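Local coordinates for protein ArtJ (Geobacillus stearothermophilus, PDB 2PVU) that binds the basic amino acids arginine, lysine and histidine, probably delivering them to its cognate ATP-binding cassette transporter, Art(MP)2, at residues A[143-148]-A[192-197]. Sequence-based numbering, arbitrary orientation.
With LYS (lysine), chain E.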
loop_
_atom_site.group_PDB
_atom_site.type_symbol
_atom_site.label_atom_id
_atom_site.label_comp_id
_atom_site.label_asym_id
_atom_site.label_seq_id
_atom_site.Cartn_x
_atom_site.Cartn_y
_atom_site.Cartn_z
ATOM N N LEU A 143 13.855 15.416 9.001
ATOM C CA LEU A 143 13.896 16.682 9.716
ATOM C C LEU A 143 14.194 17.857 8.796
ATOM O O LEU A 143 13.845 18.983 9.114
ATOM C CB LEU A 143 14.879 16.617 10.879
ATOM C CG LEU A 143 14.649 15.424 11.835
ATOM C CD1 LEU A 143 15.605 15.563 12.991
ATOM C CD2 LEU A 143 13.196 15.280 12.320
ATOM N N ASP A 144 14.803 17.601 7.636
ATOM C CA ASP A 144 15.057 18.694 6.675
ATOM C C ASP A 144 13.789 19.166 5.952
ATOM O O ASP A 144 13.856 20.126 5.199
ATOM C CB ASP A 144 16.090 18.298 5.614
ATOM C CG ASP A 144 17.469 18.127 6.179
ATOM O OD1 ASP A 144 17.766 18.722 7.244
ATOM O OD2 ASP A 144 18.263 17.425 5.515
ATOM N N LEU A 145 12.659 18.479 6.170
ATOM C CA LEU A 145 11.382 18.863 5.583
ATOM C C LEU A 145 10.662 19.906 6.428
ATOM O O LEU A 145 9.563 20.354 6.074
ATOM C CB LEU A 145 10.464 17.643 5.406
ATOM C CG LEU A 145 10.906 16.514 4.466
ATOM C CD1 LEU A 145 9.920 15.367 4.586
ATOM C CD2 LEU A 145 11.027 16.968 3.019
ATOM N N LYS A 146 11.263 20.284 7.551
ATOM C CA LYS A 146 10.717 21.349 8.368
ATOM C C LYS A 146 10.512 22.635 7.550
ATOM O O LYS A 146 11.443 23.129 6.881
ATOM C CB LYS A 146 11.654 21.603 9.539
ATOM C CG LYS A 146 11.291 22.780 10.396
ATOM C CD LYS A 146 10.416 22.390 11.560
ATOM C CE LYS A 146 10.305 23.561 12.545
ATOM N NZ LYS A 146 8.914 23.605 13.130
ATOM N N GLY A 147 9.289 23.163 7.605
ATOM C CA GLY A 147 8.954 24.387 6.890
ATOM C C GLY A 147 8.666 24.210 5.406
ATOM O O GLY A 147 8.348 25.193 4.721
ATOM N N LYS A 148 8.806 22.983 4.902
ATOM C CA LYS A 148 8.591 22.690 3.482
ATOM C C LYS A 148 7.210 22.089 3.241
ATOM O O LYS A 148 6.570 21.593 4.161
ATOM C CB LYS A 148 9.654 21.715 2.965
ATOM C CG LYS A 148 11.098 22.249 3.058
ATOM C CD LYS A 148 12.072 21.301 2.325
ATOM C CE LYS A 148 13.549 21.698 2.528
ATOM N NZ LYS A 148 13.812 22.926 1.740
ATOM N N ALA A 192 8.306 17.746 -1.519
ATOM C CA ALA A 192 8.632 16.363 -1.203
ATOM C C ALA A 192 7.327 15.605 -1.068
ATOM O O ALA A 192 6.275 16.201 -0.749
ATOM C CB ALA A 192 9.388 16.296 0.133
ATOM N N VAL A 193 7.413 14.289 -1.281
ATOM C CA VAL A 193 6.284 13.362 -1.056
ATOM C C VAL A 193 6.747 12.292 -0.064
ATOM O O VAL A 193 7.926 11.813 -0.123
ATOM C CB VAL A 193 5.809 12.741 -2.405
ATOM C CG1 VAL A 193 4.873 11.471 -2.167
ATOM C CG2 VAL A 193 5.051 13.806 -3.224
ATOM N N ILE A 194 5.883 11.937 0.886
ATOM C CA ILE A 194 6.211 10.800 1.760
ATOM C C ILE A 194 5.275 9.679 1.337
ATOM O O ILE A 194 4.039 9.835 1.346
ATOM C CB ILE A 194 6.078 11.125 3.253
ATOM C CG1 ILE A 194 7.081 12.239 3.636
ATOM C CG2 ILE A 194 6.337 9.858 4.118
ATOM C CD1 ILE A 194 6.907 12.763 5.080
ATOM N N THR A 195 5.876 8.573 0.931
ATOM C CA THR A 195 5.112 7.385 0.509
ATOM C C THR A 195 5.899 6.105 0.783
ATOM O O THR A 195 6.989 6.162 1.315
ATOM C CB THR A 195 4.656 7.480 -0.970
ATOM O OG1 THR A 195 3.656 6.467 -1.229
ATOM C CG2 THR A 195 5.846 7.344 -1.932
ATOM N N ASP A 196 5.355 4.965 0.343
ATOM C CA ASP A 196 5.929 3.657 0.696
ATOM C C ASP A 196 7.156 3.374 -0.137
ATOM O O ASP A 196 7.198 3.734 -1.324
ATOM C CB ASP A 196 4.875 2.554 0.491
ATOM C CG ASP A 196 3.717 2.634 1.488
ATOM O OD1 ASP A 196 3.339 3.746 1.865
ATOM O OD2 ASP A 196 3.145 1.590 1.884
ATOM N N ASN A 197 8.127 2.687 0.478
ATOM C CA ASN A 197 9.423 2.467 -0.146
ATOM C C ASN A 197 9.347 1.815 -1.530
ATOM O O ASN A 197 10.054 2.266 -2.425
ATOM C CB ASN A 197 10.391 1.683 0.768
ATOM C CG ASN A 197 9.904 0.273 1.048
ATOM O OD1 ASN A 197 8.845 0.080 1.626
ATOM N ND2 ASN A 197 10.665 -0.712 0.608
HETATM N N LYS E . 0.841 1.633 3.438
HETATM C CA LYS E . 0.330 3.031 3.628
HETATM C C LYS E . -0.969 2.990 4.444
HETATM O O LYS E . -1.489 4.027 4.831
HETATM C CB LYS E . 0.055 3.682 2.277
HETATM C CG LYS E . -0.980 2.881 1.449
HETATM C CD LYS E . -1.621 3.755 0.351
HETATM C CE LYS E . -2.199 2.862 -0.737
HETATM N NZ LYS E . -3.030 3.693 -1.762
HETATM O OXT LYS E . -1.532 1.905 4.710
#
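Asp196 OD2 takes a hydrogen bond from the amino nitrogen N of the bound lysine at 2.8 Å and a second from the hydroxyl of Tyr226. Its other oxygen, OD1, is held by the side-chain amide of Gln129 and lies 3.3 Å from CB of the lysine ligand. CG of Asp196 stands anti to its own carbonyl carbon (chi1 -68°), which carries the carboxylate out to the ligand; bonds on both oxygens restrain its rotation. An alanine here is likely to leave the ligand's amino group without its carboxylate mate and Gln129 NE2 and Tyr226 OH without this acceptor. The pocket lies between the two lobes of a family 3 solute-binding protein, and Asp196 ends strand 192-196, which runs beside 150-153 in parallel and 125-134 in antiparallel fashion, just before helix 197-206. Nearer the start of the same strand, far from the ligand, segment 143-148 packs against it through apolar side chains alone. Leu145, last residue of a short 3-10 segment, spreads its two methyls along one face of the strand: CD2 presses on CB of Ala192 at 3.4 Å, tighter than ordinary van der Waals contact, while CD1 comes against the side of the Ile194 CD1 methyl at 4.0 Å, the two chains crossing at a slant. With CG anti to the carbonyl carbon (chi1 -63°), the leucine fork opens over Ala192 and Ile194, whereas Val193 between them turns away from Leu145, and its side chain touches Leu185 of helix 178-186. Phe166 and Ala162 of helix 157-166 cover the same apolar patch, touching Leu145 and Ile194 respectively. From Leu145 to Lys148 the chain reverses in a type II beta turn, closed by Lys148 N to Leu145 O at 3.0 Å, with Gly147 taking the positive phi (80°).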